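Local coordinates for protein ATPase BagA (PDB 6BS3) that forms, with a partner subunit, a heterodimeric complex that hydrolyses ATP and is required for resistance to nitric oxide and to elevated glycerol in Mycobacterium tuberculosis, at residues R22-T27 with A205-T210; L41-A46 with S326-S331; L232-V237 with L308-L313; R241-H246 with T293-R298; L313-V318 with A335-R340. All coordinates share one frame; numbering follows the deposited sequence.

Contact 1: residues R22-T27 with A205-T210; sequences RLHLVT and AIHLVT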
# COMPACT_ATOMS: atom_id res chain seq x y z
N ARG A 22 5.50 24.38 -12.45
CA ARG A 22 4.04 24.51 -12.61
C ARG A 22 3.35 23.17 -12.38
O ARG A 22 2.17 23.14 -12.02
CB ARG A 22 3.69 24.98 -14.03
CG ARG A 22 4.33 26.31 -14.49
CD ARG A 22 3.51 27.61 -14.29
NE ARG A 22 2.06 27.45 -14.17
CZ ARG A 22 1.26 27.04 -15.14
NH1 ARG A 22 1.76 26.70 -16.33
NH2 ARG A 22 -0.04 26.90 -14.93
N LEU A 23 4.06 22.04 -12.62
CA LEU A 23 3.50 20.70 -12.46
C LEU A 23 4.26 19.88 -11.44
O LEU A 23 5.39 19.48 -11.71
CB LEU A 23 3.40 19.94 -13.82
CG LEU A 23 2.99 18.45 -13.76
CD1 LEU A 23 1.59 18.28 -13.19
CD2 LEU A 23 3.16 17.78 -15.12
N HIS A 24 3.62 19.59 -10.30
CA HIS A 24 4.22 18.80 -9.22
C HIS A 24 3.61 17.43 -9.17
O HIS A 24 2.40 17.32 -9.01
CB HIS A 24 4.08 19.49 -7.85
CG HIS A 24 4.78 20.81 -7.77
ND1 HIS A 24 6.08 20.93 -7.30
CD2 HIS A 24 4.32 22.04 -8.10
CE1 HIS A 24 6.38 22.21 -7.37
NE2 HIS A 24 5.35 22.92 -7.85
N LEU A 25 4.43 16.38 -9.32
CA LEU A 25 3.90 15.03 -9.27
C LEU A 25 4.36 14.40 -7.96
O LEU A 25 5.55 14.38 -7.68
CB LEU A 25 4.35 14.20 -10.50
CG LEU A 25 3.91 14.69 -11.88
CD1 LEU A 25 4.95 14.36 -12.94
CD2 LEU A 25 2.60 14.03 -12.30
N VAL A 26 3.40 13.94 -7.15
CA VAL A 26 3.68 13.35 -5.83
C VAL A 26 3.51 11.84 -5.88
O VAL A 26 2.38 11.32 -5.96
CB VAL A 26 2.87 14.03 -4.67
CG1 VAL A 26 3.29 13.47 -3.31
CG2 VAL A 26 3.03 15.55 -4.69
N THR A 27 4.65 11.14 -5.88
CA THR A 27 4.67 9.69 -5.90
C THR A 27 5.19 9.16 -4.54
O THR A 27 5.39 9.94 -3.60
CB THR A 27 5.37 9.13 -7.15
OG1 THR A 27 5.11 7.73 -7.23
CG2 THR A 27 6.87 9.38 -7.16
N ALA A 205 8.36 18.62 -11.87
CA ALA A 205 9.17 18.01 -10.80
C ALA A 205 8.38 16.87 -10.20
O ALA A 205 7.19 17.01 -9.94
CB ALA A 205 9.52 19.03 -9.71
N ILE A 206 9.06 15.74 -9.98
CA ILE A 206 8.49 14.54 -9.36
C ILE A 206 9.06 14.45 -7.93
O ILE A 206 10.28 14.35 -7.76
CB ILE A 206 8.78 13.25 -10.18
CG1 ILE A 206 8.18 13.35 -11.61
CG2 ILE A 206 8.28 11.99 -9.46
CD1 ILE A 206 9.02 12.82 -12.71
N HIS A 207 8.17 14.51 -6.93
CA HIS A 207 8.49 14.40 -5.51
C HIS A 207 8.15 12.98 -5.07
O HIS A 207 7.17 12.39 -5.53
CB HIS A 207 7.72 15.45 -4.66
CG HIS A 207 7.83 16.84 -5.20
ND1 HIS A 207 9.05 17.52 -5.19
CD2 HIS A 207 6.90 17.61 -5.80
CE1 HIS A 207 8.80 18.68 -5.78
NE2 HIS A 207 7.52 18.78 -6.15
N LEU A 208 9.00 12.41 -4.23
CA LEU A 208 8.87 11.03 -3.79
C LEU A 208 8.73 10.96 -2.29
O LEU A 208 9.66 11.25 -1.55
CB LEU A 208 10.06 10.18 -4.28
CG LEU A 208 10.28 10.17 -5.79
CD1 LEU A 208 11.33 11.20 -6.21
CD2 LEU A 208 10.60 8.78 -6.28
N VAL A 209 7.54 10.60 -1.87
CA VAL A 209 7.21 10.41 -0.46
C VAL A 209 7.75 9.04 -0.03
O VAL A 209 7.58 8.05 -0.74
CB VAL A 209 5.69 10.55 -0.20
CG1 VAL A 209 5.34 10.27 1.26
CG2 VAL A 209 5.20 11.93 -0.61
N THR A 210 8.39 9.00 1.13
CA THR A 210 8.90 7.78 1.73
C THR A 210 8.69 7.79 3.24
O THR A 210 8.52 8.85 3.84
CB THR A 210 10.39 7.54 1.32
OG1 THR A 210 10.74 6.19 1.66
CG2 THR A 210 11.38 8.52 1.98
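His24 and His207 meet rim to rim. ND1 of His24 and NE2 of His207 lie 2.8 Å apart in an almost straight hydrogen bond, with the two ring planes only 17° from coplanar. Both rings leave their strands with CG beside the backbone N (chi1 -62° in His24, -50° in His207), and the ring of His207 comes back toward the neighbouring strand. The remaining imidazole nitrogens are also engaged: ND1 of His207 with Ser236 N and, more weakly, NE2 of His24 with Val21 O. This buried pair sits on a parallel beta ladder, an example of how the central sheet of a P-loop NTPase is stitched together. Leu25 N bonds Ala205 O at 2.9 Å and Leu25 O accepts His207 N at 2.7 Å; Thr27 continues the ladder to His207 O and Val209 N. On the histidine face, Val26 CG1 meets Val209 CG2 at 3.6 Å. On the other face, Leu25 CD1 packs on Ile206 CG1 at 3.6 Å, while Thr27 CG2 touches both Ile206 CG2 and Leu208 CG, its OG1 being bonded to Pro164 O. Strand 23-28 thus lies between strands 158-162 and 204-210, helix 34-46 packs on the face of His24 and Val26, and Leu208 reaches Ile224 of helix 214-229 on the other face.

Contact 2: residues L41-A46 with S326-S331; sequences LALTLA and SLYELS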
# COMPACT_ATOMS: atom_id res chain seq x y z
N LEU A 41 0.95 20.09 0.16
CA LEU A 41 1.78 20.79 -0.81
C LEU A 41 0.93 21.82 -1.57
O LEU A 41 1.36 22.97 -1.73
CB LEU A 41 2.50 19.80 -1.78
CG LEU A 41 3.33 20.45 -2.93
CD1 LEU A 41 4.37 21.43 -2.38
CD2 LEU A 41 3.96 19.40 -3.85
N ALA A 42 -0.27 21.43 -2.00
CA ALA A 42 -1.24 22.29 -2.71
C ALA A 42 -1.59 23.50 -1.86
O ALA A 42 -1.58 24.61 -2.39
CB ALA A 42 -2.50 21.50 -3.07
N LEU A 43 -1.83 23.29 -0.54
CA LEU A 43 -2.13 24.35 0.43
C LEU A 43 -0.96 25.30 0.55
O LEU A 43 -1.17 26.51 0.60
CB LEU A 43 -2.51 23.80 1.83
CG LEU A 43 -3.89 23.11 1.97
CD1 LEU A 43 -3.98 22.30 3.28
CD2 LEU A 43 -5.05 24.13 1.89
N THR A 44 0.27 24.76 0.57
CA THR A 44 1.50 25.55 0.71
C THR A 44 1.71 26.46 -0.51
O THR A 44 2.04 27.62 -0.34
CB THR A 44 2.73 24.63 0.95
OG1 THR A 44 2.47 23.74 2.03
CG2 THR A 44 3.97 25.42 1.27
N LEU A 45 1.51 25.93 -1.72
CA LEU A 45 1.70 26.66 -2.96
C LEU A 45 0.60 27.66 -3.25
O LEU A 45 0.85 28.62 -3.98
CB LEU A 45 1.91 25.68 -4.14
CG LEU A 45 3.15 24.74 -4.03
CD1 LEU A 45 3.19 23.80 -5.18
CD2 LEU A 45 4.47 25.54 -3.95
N ALA A 46 -0.62 27.46 -2.68
CA ALA A 46 -1.74 28.39 -2.86
C ALA A 46 -1.68 29.61 -1.95
O ALA A 46 -2.27 30.63 -2.29
CB ALA A 46 -3.07 27.69 -2.70
N SER A 326 -4.81 19.04 10.53
CA SER A 326 -3.55 18.31 10.34
C SER A 326 -2.94 18.66 9.01
O SER A 326 -1.73 18.75 8.91
CB SER A 326 -3.77 16.79 10.38
OG SER A 326 -4.35 16.41 11.61
N LEU A 327 -3.78 18.85 7.96
CA LEU A 327 -3.29 19.25 6.63
C LEU A 327 -2.64 20.63 6.68
O LEU A 327 -1.61 20.84 6.03
CB LEU A 327 -4.39 19.23 5.55
CG LEU A 327 -4.91 17.87 5.13
CD1 LEU A 327 -6.09 18.04 4.16
CD2 LEU A 327 -3.79 17.01 4.52
N TYR A 328 -3.22 21.54 7.49
CA TYR A 328 -2.67 22.88 7.68
C TYR A 328 -1.37 22.84 8.47
O TYR A 328 -0.45 23.55 8.10
CB TYR A 328 -3.71 23.86 8.26
CG TYR A 328 -4.73 24.27 7.23
CD1 TYR A 328 -4.51 25.37 6.40
CD2 TYR A 328 -5.89 23.52 7.02
CE1 TYR A 328 -5.45 25.75 5.44
CE2 TYR A 328 -6.82 23.87 6.04
CZ TYR A 328 -6.61 25.00 5.27
OH TYR A 328 -7.54 25.34 4.32
N GLU A 329 -1.23 21.92 9.47
CA GLU A 329 0.03 21.74 10.23
C GLU A 329 1.14 21.20 9.32
O GLU A 329 2.28 21.64 9.44
CB GLU A 329 -0.14 20.77 11.42
CG GLU A 329 -1.11 21.24 12.48
CD GLU A 329 -1.52 20.21 13.52
OE1 GLU A 329 -0.96 19.09 13.53
OE2 GLU A 329 -2.41 20.54 14.34
N LEU A 330 0.80 20.27 8.42
CA LEU A 330 1.79 19.72 7.48
C LEU A 330 2.19 20.75 6.43
O LEU A 330 3.37 20.82 6.08
CB LEU A 330 1.31 18.41 6.84
CG LEU A 330 1.08 17.21 7.78
CD1 LEU A 330 0.43 16.07 7.02
CD2 LEU A 330 2.40 16.72 8.43
N SER A 331 1.24 21.60 5.98
CA SER A 331 1.48 22.70 5.03
C SER A 331 2.44 23.72 5.68
O SER A 331 3.43 24.12 5.05
CB SER A 331 0.16 23.37 4.66
OG SER A 331 0.37 24.49 3.82
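Thr44 OG1 has two partners: it is hydrogen-bonded to Ala40 O one turn back in its own helix, and it lies 2.9 Å from Ser331 OG, close enough for a hydrogen bond between the two hydroxyls. The setting is a helix-helix crossing, with short axes 8.6 Å apart at -62°, between the helix that follows the ATP-binding P-loop and helix 324-336 near the C terminus. Leu43 supplies the apolar half of the interface. Its CD1 stands over the centre of the Tyr328 ring, 4.1 Å from the centroid and 5° off the normal, a CH-pi contact in which the two side chains cross at about a right angle. The same methyl packs on Leu327 CB at 3.8 Å, and CD2 lies by the phenol oxygen, which is itself bonded to Thr81 O in strand 77-82. Buried Ser331 closes the seam: with OG anti to its backbone N (chi1 176°), that hydroxyl comes to 3.6 Å from Leu43 CB.

Contact 3: residues L232-V237 with L308-L313; sequences LPIGSV and LQVPRL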
# COMPACT_ATOMS: atom_id res chain seq x y z
N LEU A 232 13.56 12.34 -16.65
CA LEU A 232 12.42 13.00 -16.03
C LEU A 232 12.89 13.78 -14.78
O LEU A 232 13.71 13.27 -14.02
CB LEU A 232 11.29 12.00 -15.71
CG LEU A 232 10.47 11.53 -16.92
CD1 LEU A 232 9.67 10.32 -16.60
CD2 LEU A 232 9.54 12.62 -17.44
N PRO A 233 12.45 15.05 -14.59
CA PRO A 233 12.96 15.85 -13.47
C PRO A 233 12.50 15.43 -12.08
O PRO A 233 11.30 15.38 -11.79
CB PRO A 233 12.49 17.27 -13.81
CG PRO A 233 11.30 17.08 -14.64
CD PRO A 233 11.53 15.83 -15.43
N ILE A 234 13.47 15.13 -11.21
CA ILE A 234 13.27 14.80 -9.81
C ILE A 234 13.22 16.12 -9.02
O ILE A 234 14.00 17.03 -9.29
CB ILE A 234 14.37 13.81 -9.29
CG1 ILE A 234 14.48 12.51 -10.16
CG2 ILE A 234 14.23 13.47 -7.79
CD1 ILE A 234 13.18 11.76 -10.44
N GLY A 235 12.28 16.21 -8.10
CA GLY A 235 12.11 17.37 -7.24
C GLY A 235 12.73 17.13 -5.89
O GLY A 235 13.93 17.35 -5.72
N SER A 236 11.95 16.63 -4.93
CA SER A 236 12.43 16.38 -3.58
C SER A 236 12.06 14.98 -3.09
O SER A 236 11.08 14.40 -3.54
CB SER A 236 11.81 17.38 -2.61
OG SER A 236 12.34 18.69 -2.71
N VAL A 237 12.82 14.46 -2.12
CA VAL A 237 12.44 13.24 -1.41
C VAL A 237 11.78 13.78 -0.11
O VAL A 237 12.37 14.62 0.56
CB VAL A 237 13.62 12.26 -1.12
CG1 VAL A 237 13.21 11.18 -0.11
CG2 VAL A 237 14.11 11.62 -2.41
N LEU A 308 21.90 9.84 -2.81
CA LEU A 308 21.20 10.68 -3.79
C LEU A 308 21.56 12.14 -3.56
O LEU A 308 21.53 12.61 -2.42
CB LEU A 308 19.67 10.54 -3.67
CG LEU A 308 19.05 9.16 -3.66
CD1 LEU A 308 17.72 9.19 -2.95
CD2 LEU A 308 18.89 8.60 -5.07
N GLN A 309 21.85 12.88 -4.63
CA GLN A 309 22.14 14.30 -4.51
C GLN A 309 20.84 15.01 -4.87
O GLN A 309 20.75 15.72 -5.88
CB GLN A 309 23.32 14.71 -5.41
CG GLN A 309 24.65 14.08 -4.99
CD GLN A 309 25.77 14.42 -5.95
OE1 GLN A 309 25.76 14.03 -7.13
NE2 GLN A 309 26.76 15.16 -5.46
N VAL A 310 19.81 14.72 -4.06
CA VAL A 310 18.43 15.14 -4.21
C VAL A 310 17.99 15.86 -2.93
O VAL A 310 18.24 15.33 -1.84
CB VAL A 310 17.55 13.88 -4.52
CG1 VAL A 310 16.07 14.14 -4.28
CG2 VAL A 310 17.77 13.39 -5.95
N PRO A 311 17.30 17.03 -3.03
CA PRO A 311 16.81 17.68 -1.80
C PRO A 311 15.86 16.81 -0.99
O PRO A 311 15.09 16.00 -1.53
CB PRO A 311 16.12 18.96 -2.30
CG PRO A 311 16.04 18.84 -3.75
CD PRO A 311 16.93 17.77 -4.25
N ARG A 312 15.92 16.96 0.31
CA ARG A 312 15.14 16.20 1.25
C ARG A 312 14.35 17.07 2.20
O ARG A 312 14.91 17.98 2.82
CB ARG A 312 16.05 15.22 2.00
CG ARG A 312 16.08 13.83 1.36
CD ARG A 312 17.33 13.06 1.70
NE ARG A 312 17.28 12.53 3.06
CZ ARG A 312 18.28 11.87 3.63
NH1 ARG A 312 19.40 11.64 2.96
NH2 ARG A 312 18.16 11.42 4.87
N LEU A 313 13.07 16.77 2.32
CA LEU A 313 12.10 17.42 3.20
C LEU A 313 11.67 16.38 4.25
O LEU A 313 11.72 15.18 3.98
CB LEU A 313 10.85 17.93 2.39
CG LEU A 313 11.11 19.08 1.37
CD1 LEU A 313 9.97 19.20 0.38
CD2 LEU A 313 11.32 20.41 2.08
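The beta-alpha-beta crossover that adds strand 312-316, one of the two outermost strands of the chain's central sheet, is joined here, where Val237 and Arg312 form a parallel bridge between strands 234-242 and 312-316. Two straight bonds make the join. Val237 N donates to Pro311 O at 2.8 Å, and Val237 O receives Leu313 N at 2.9 Å, so both polar backbone atoms of Val237 are spent on the incoming strand. The chain directions of 234-237 and 308-313 are 61° apart, and side chains from both meet before the bridge. Val237 CG2, anti to the carbonyl carbon, meets Val310 CG1 at 3.7 Å, the two side chains crossing at about a right angle; Val310 CG2 goes on to Ile234 CG2 at 4.0 Å. Arg312 instead runs beside Val237 and points the same way, its CG 3.8 Å from Val237 CB, while its guanidinium is held by a salt bridge to Asp306. On the other side of the chain Ser236 turns OG toward Gly13 O, with which it is hydrogen-bonded, and that OG lies 3.9 Å from Leu313 CD1. Across the contact, CG of the Pro311 ring lies 3.2 Å from Gly235 O.

Contact 4: residues R241-H246 with T293-R298; sequences RNIPAH and TRITAR. With ADP (adenosine-5'-diphosphate), chain C.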
# COMPACT_ATOMS: atom_id res chain seq x y z
N ARG A 241 6.27 11.13 8.47
CA ARG A 241 6.07 10.55 9.82
C ARG A 241 7.36 10.34 10.60
O ARG A 241 7.63 9.23 11.09
CB ARG A 241 5.23 9.25 9.79
CG ARG A 241 3.94 9.38 9.03
CD ARG A 241 2.90 8.38 9.46
NE ARG A 241 3.37 7.00 9.36
CZ ARG A 241 2.67 5.94 9.72
NH1 ARG A 241 1.43 6.08 10.18
NH2 ARG A 241 3.19 4.72 9.62
N ASN A 242 8.12 11.42 10.76
CA ASN A 242 9.33 11.40 11.55
C ASN A 242 8.95 11.37 13.01
O ASN A 242 7.84 11.77 13.36
CB ASN A 242 10.20 12.62 11.24
CG ASN A 242 10.95 12.46 9.96
OD1 ASN A 242 11.97 11.74 9.89
ND2 ASN A 242 10.44 13.11 8.91
N ILE A 243 9.84 10.83 13.86
CA ILE A 243 9.61 10.73 15.30
C ILE A 243 10.81 11.33 16.06
O ILE A 243 11.91 11.35 15.50
CB ILE A 243 9.23 9.29 15.77
CG1 ILE A 243 10.32 8.26 15.42
CG2 ILE A 243 7.84 8.90 15.24
CD1 ILE A 243 10.20 6.94 16.07
N PRO A 244 10.60 11.80 17.29
CA PRO A 244 11.66 12.39 18.06
C PRO A 244 12.64 11.34 18.59
O PRO A 244 12.22 10.34 19.04
CB PRO A 244 10.88 13.04 19.19
CG PRO A 244 9.73 12.12 19.38
CD PRO A 244 9.34 11.75 17.98
N ALA A 245 13.93 11.61 18.44
CA ALA A 245 14.97 10.71 18.96
C ALA A 245 14.99 10.67 20.48
O ALA A 245 15.19 9.60 21.00
CB ALA A 245 16.31 11.13 18.42
N HIS A 246 14.95 11.83 21.14
CA HIS A 246 14.87 12.06 22.61
C HIS A 246 16.20 11.82 23.32
O HIS A 246 16.23 11.96 24.52
CB HIS A 246 13.76 11.28 23.30
CG HIS A 246 12.43 11.93 23.21
ND1 HIS A 246 11.30 11.22 22.98
CD2 HIS A 246 12.07 13.21 23.30
CE1 HIS A 246 10.29 12.04 22.94
NE2 HIS A 246 10.73 13.25 23.12
N THR A 293 16.87 1.33 19.79
CA THR A 293 16.99 0.26 18.77
C THR A 293 16.13 0.64 17.53
O THR A 293 16.53 0.40 16.39
CB THR A 293 16.61 -1.11 19.36
OG1 THR A 293 17.38 -1.38 20.53
CG2 THR A 293 16.80 -2.26 18.36
N ARG A 294 14.96 1.24 17.77
CA ARG A 294 14.06 1.67 16.70
C ARG A 294 14.65 2.86 15.93
O ARG A 294 14.63 2.84 14.70
CB ARG A 294 12.65 1.97 17.24
CG ARG A 294 11.63 2.23 16.15
CD ARG A 294 10.36 2.86 16.67
NE ARG A 294 9.54 3.35 15.56
CZ ARG A 294 8.30 3.82 15.69
NH1 ARG A 294 7.73 3.88 16.89
NH2 ARG A 294 7.63 4.25 14.63
N ILE A 295 15.21 3.87 16.64
CA ILE A 295 15.84 5.07 16.04
C ILE A 295 17.06 4.69 15.18
O ILE A 295 17.17 5.16 14.05
CB ILE A 295 16.19 6.16 17.11
CG1 ILE A 295 14.97 6.54 18.01
CG2 ILE A 295 16.82 7.41 16.49
CD1 ILE A 295 13.69 7.18 17.29
N THR A 296 17.96 3.85 15.73
CA THR A 296 19.19 3.38 15.09
C THR A 296 18.89 2.71 13.76
O THR A 296 19.47 3.09 12.75
CB THR A 296 19.98 2.51 16.07
OG1 THR A 296 20.23 3.27 17.26
CG2 THR A 296 21.29 1.99 15.50
N ALA A 297 17.93 1.74 13.75
CA ALA A 297 17.46 1.02 12.57
C ALA A 297 16.87 2.01 11.54
O ALA A 297 17.17 1.89 10.34
CB ALA A 297 16.41 -0.00 12.98
N ARG A 298 16.06 2.99 12.00
CA ARG A 298 15.48 4.02 11.12
C ARG A 298 16.59 4.88 10.46
O ARG A 298 16.50 5.13 9.26
CB ARG A 298 14.47 4.90 11.86
CG ARG A 298 13.14 4.20 12.10
CD ARG A 298 12.26 4.97 13.07
NE ARG A 298 11.90 6.30 12.58
CZ ARG A 298 10.83 6.58 11.84
NH1 ARG A 298 9.99 5.62 11.48
NH2 ARG A 298 10.60 7.82 11.44
PB ADP C . -0.90 7.15 0.22
O1B ADP C . -1.80 8.06 -0.64
O2B ADP C . -1.48 5.71 0.22
O3B ADP C . 0.55 7.16 -0.18
PA ADP C . -2.10 8.45 2.60
O1A ADP C . -3.52 7.91 2.34
O2A ADP C . -2.01 9.90 2.34
O3A ADP C . -1.04 7.64 1.72
O5' ADP C . -1.56 8.00 4.02
C5' ADP C . -1.61 6.67 4.59
C4' ADP C . -2.14 6.79 6.00
O4' ADP C . -1.20 7.52 6.81
C3' ADP C . -3.48 7.51 6.16
O3' ADP C . -4.25 6.89 7.17
C2' ADP C . -3.06 8.94 6.54
O2' ADP C . -4.05 9.66 7.25
C1' ADP C . -1.81 8.66 7.39
N9 ADP C . -0.83 9.74 7.43
C8 ADP C . -0.21 10.34 6.36
N7 ADP C . 0.69 11.24 6.71
C5 ADP C . 0.65 11.22 8.09
C6 ADP C . 1.39 11.93 9.07
N6 ADP C . 2.32 12.85 8.79
N1 ADP C . 1.15 11.64 10.37
C2 ADP C . 0.21 10.73 10.67
N3 ADP C . -0.56 10.02 9.84
C4 ADP C . -0.28 10.31 8.55
O HOH W 1 6.80 6.68 11.79
O HOH W 2 12.26 10.04 12.16
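At Arg241 the backbone turns a corner (phi 48°, psi 55°), and from Ile243 to Ala245 the chain passes as loop alongside residues 293-298 of helix 278-302, drawing nearest where the CA atoms of Ala245 and Ile295 are 6.4 Å apart. Ile243 points into the gap. Its CD1 stands 3.6 Å above the centre of the Arg294 guanidinium and its CG1 over a face of the Arg298 guanidinium; the same CD1 touches Ile295 CD1 at 3.7 Å. Arg298 NH2 makes a weak bond to Arg241 O at 3.3 Å and also donates to a water that bridges Asn242 OD1 and Ile243 N, so that the arginine reaches the corner both directly and through solvent. Arg241 belongs to the ADP pocket, its CG 3.6 Å from ADP C6 and its guanidinium edge near ADP N3. The loop thus links the end of strand 234-242, tied to strand 312-316 through Asn242 ND2 and Leu315 O, to long helix 278-302, where Ile295 also packs on Leu252 of helix 249-255.

Contact 5: residues L313-V318 with A335-R340; sequences LELPTV and AQQGVR. With ADP (adenosine-5'-diphosphate), chain C.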
# COMPACT_ATOMS: atom_id res chain seq x y z
N LEU A 313 13.07 16.77 2.32
CA LEU A 313 12.10 17.42 3.20
C LEU A 313 11.67 16.38 4.25
O LEU A 313 11.72 15.18 3.98
CB LEU A 313 10.85 17.93 2.39
CG LEU A 313 11.11 19.08 1.37
CD1 LEU A 313 9.97 19.20 0.38
CD2 LEU A 313 11.32 20.41 2.08
N GLU A 314 11.28 16.85 5.45
CA GLU A 314 10.86 16.02 6.58
C GLU A 314 9.58 16.57 7.18
O GLU A 314 9.50 17.75 7.50
CB GLU A 314 11.92 16.00 7.71
CG GLU A 314 13.31 15.48 7.34
CD GLU A 314 14.14 16.43 6.50
OE1 GLU A 314 13.98 17.66 6.65
OE2 GLU A 314 14.94 15.93 5.68
N LEU A 315 8.60 15.68 7.38
CA LEU A 315 7.34 16.00 8.01
C LEU A 315 7.20 15.20 9.31
O LEU A 315 7.71 14.07 9.39
CB LEU A 315 6.16 15.73 7.05
CG LEU A 315 6.12 16.60 5.79
CD1 LEU A 315 5.05 16.12 4.86
CD2 LEU A 315 5.89 18.07 6.14
N PRO A 316 6.54 15.77 10.34
CA PRO A 316 6.35 15.02 11.58
C PRO A 316 5.17 14.04 11.48
O PRO A 316 4.50 13.95 10.44
CB PRO A 316 6.06 16.13 12.60
CG PRO A 316 5.27 17.14 11.80
CD PRO A 316 5.88 17.10 10.41
N THR A 317 4.93 13.29 12.57
CA THR A 317 3.81 12.39 12.73
C THR A 317 2.73 13.22 13.43
O THR A 317 2.98 13.81 14.48
CB THR A 317 4.19 11.20 13.64
OG1 THR A 317 5.22 10.42 13.03
CG2 THR A 317 3.00 10.31 14.00
N VAL A 318 1.52 13.22 12.86
CA VAL A 318 0.32 13.84 13.44
C VAL A 318 -0.20 12.77 14.45
O VAL A 318 -0.51 11.65 14.05
CB VAL A 318 -0.71 14.22 12.34
CG1 VAL A 318 -2.05 14.59 12.96
CG2 VAL A 318 -0.18 15.36 11.47
N ALA A 335 6.13 24.87 4.60
CA ALA A 335 6.45 26.30 4.43
C ALA A 335 7.74 26.70 5.20
O ALA A 335 8.59 27.39 4.64
CB ALA A 335 5.27 27.16 4.88
N GLN A 336 7.90 26.21 6.44
CA GLN A 336 9.07 26.47 7.30
C GLN A 336 10.39 25.91 6.76
O GLN A 336 11.48 26.37 7.13
CB GLN A 336 8.80 25.92 8.72
CG GLN A 336 7.65 26.66 9.42
CD GLN A 336 7.28 26.09 10.77
OE1 GLN A 336 7.74 25.02 11.18
NE2 GLN A 336 6.43 26.80 11.49
N GLN A 337 10.29 24.93 5.86
CA GLN A 337 11.40 24.26 5.20
C GLN A 337 11.75 24.93 3.87
O GLN A 337 12.68 24.50 3.19
CB GLN A 337 11.10 22.76 5.03
CG GLN A 337 11.14 21.98 6.34
CD GLN A 337 10.68 20.57 6.16
OE1 GLN A 337 11.45 19.70 5.80
NE2 GLN A 337 9.40 20.30 6.40
N GLY A 338 11.03 26.00 3.53
CA GLY A 338 11.25 26.78 2.31
C GLY A 338 10.37 26.43 1.13
O GLY A 338 10.60 26.95 0.03
N VAL A 339 9.35 25.57 1.31
CA VAL A 339 8.46 25.24 0.20
C VAL A 339 7.60 26.47 -0.11
O VAL A 339 6.96 27.02 0.79
CB VAL A 339 7.63 23.95 0.44
CG1 VAL A 339 6.73 23.66 -0.75
CG2 VAL A 339 8.54 22.76 0.74
N ARG A 340 7.68 26.96 -1.37
CA ARG A 340 6.97 28.15 -1.86
C ARG A 340 6.87 28.10 -3.39
O ARG A 340 7.54 27.26 -3.99
CB ARG A 340 7.67 29.45 -1.39
CG ARG A 340 9.18 29.53 -1.74
CD ARG A 340 9.85 30.83 -1.32
NE ARG A 340 8.97 31.98 -1.50
CZ ARG A 340 8.84 32.66 -2.63
NH1 ARG A 340 8.01 33.69 -2.71
NH2 ARG A 340 9.57 32.33 -3.70
PB ADP C . -0.90 7.15 0.22
O1B ADP C . -1.80 8.06 -0.64
O2B ADP C . -1.48 5.71 0.22
O3B ADP C . 0.55 7.16 -0.18
PA ADP C . -2.10 8.45 2.60
O1A ADP C . -3.52 7.91 2.34
O2A ADP C . -2.01 9.90 2.34
O3A ADP C . -1.04 7.64 1.72
O5' ADP C . -1.56 8.00 4.02
C5' ADP C . -1.61 6.67 4.59
C4' ADP C . -2.14 6.79 6.00
O4' ADP C . -1.20 7.52 6.81
C3' ADP C . -3.48 7.51 6.16
O3' ADP C . -4.25 6.89 7.17
C2' ADP C . -3.06 8.94 6.54
O2' ADP C . -4.05 9.66 7.25
C1' ADP C . -1.81 8.66 7.39
N9 ADP C . -0.83 9.74 7.43
C8 ADP C . -0.21 10.34 6.36
N7 ADP C . 0.69 11.24 6.71
C5 ADP C . 0.65 11.22 8.09
C6 ADP C . 1.39 11.93 9.07
N6 ADP C . 2.32 12.85 8.79
N1 ADP C . 1.15 11.64 10.37
C2 ADP C . 0.21 10.73 10.67
N3 ADP C . -0.56 10.02 9.84
C4 ADP C . -0.28 10.31 8.55
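The side-chain amide of Gln337 meets the backbone of Glu314 through both its polar atoms. OE1 accepts Glu314 N at 2.9 Å, in the carbonyl plane on a lone pair, with a nearly straight N-H at 174°; NE2 bonds Glu314 O weakly at 2.8 Å and has a second partner in Ser333 O. The side chain, extended beyond CG (chi2 173°), carries the amide to the strand. The carboxylate of Glu314 is turned 34° from the amide plane. A second flat group, adenine, is met at its edge by the chain that follows: ADP N6 donates to Pro316 O at 2.9 Å, and Val318 N donates to ADP N1 at 3.0 Å. Helix 324-336 ends beside strand 312-316 in a Schellman motif, with Gly338 at positive phi and Gly338 N to Ala335 O one of the bonds back into the last turn. Gln337 CB also packs on Leu313 CD2 at 3.8 Å. Val339 follows, its CG2 3.9 Å from Leu313 CD1 and its side chain also on Leu41, Thr44 and Trp14.

In the fold
Followed from the N terminus, the chain first lays down strand 23-28 and helix 34-46. Contact 1 closes the first long loop, setting strand 204-210 beside strand 23-28. Contact 3 then opens and closes in series, adding strand 312-316 beside strand 234-242; contact 4 nests inside it, holding helix 278-302 to the end of strand 234-242. Contact 2 spans contacts 3 and 4, crossing contact 1 as it joins helix 34-46 to helix 324-336. Contact 5 follows contact 3 and shares Leu313 with it, but crosses contact 2, bringing the C-terminal tail to the edge strand. Contacts 4 and 5 both touch ADP and also meet through Asn242 O and Thr317 OG1.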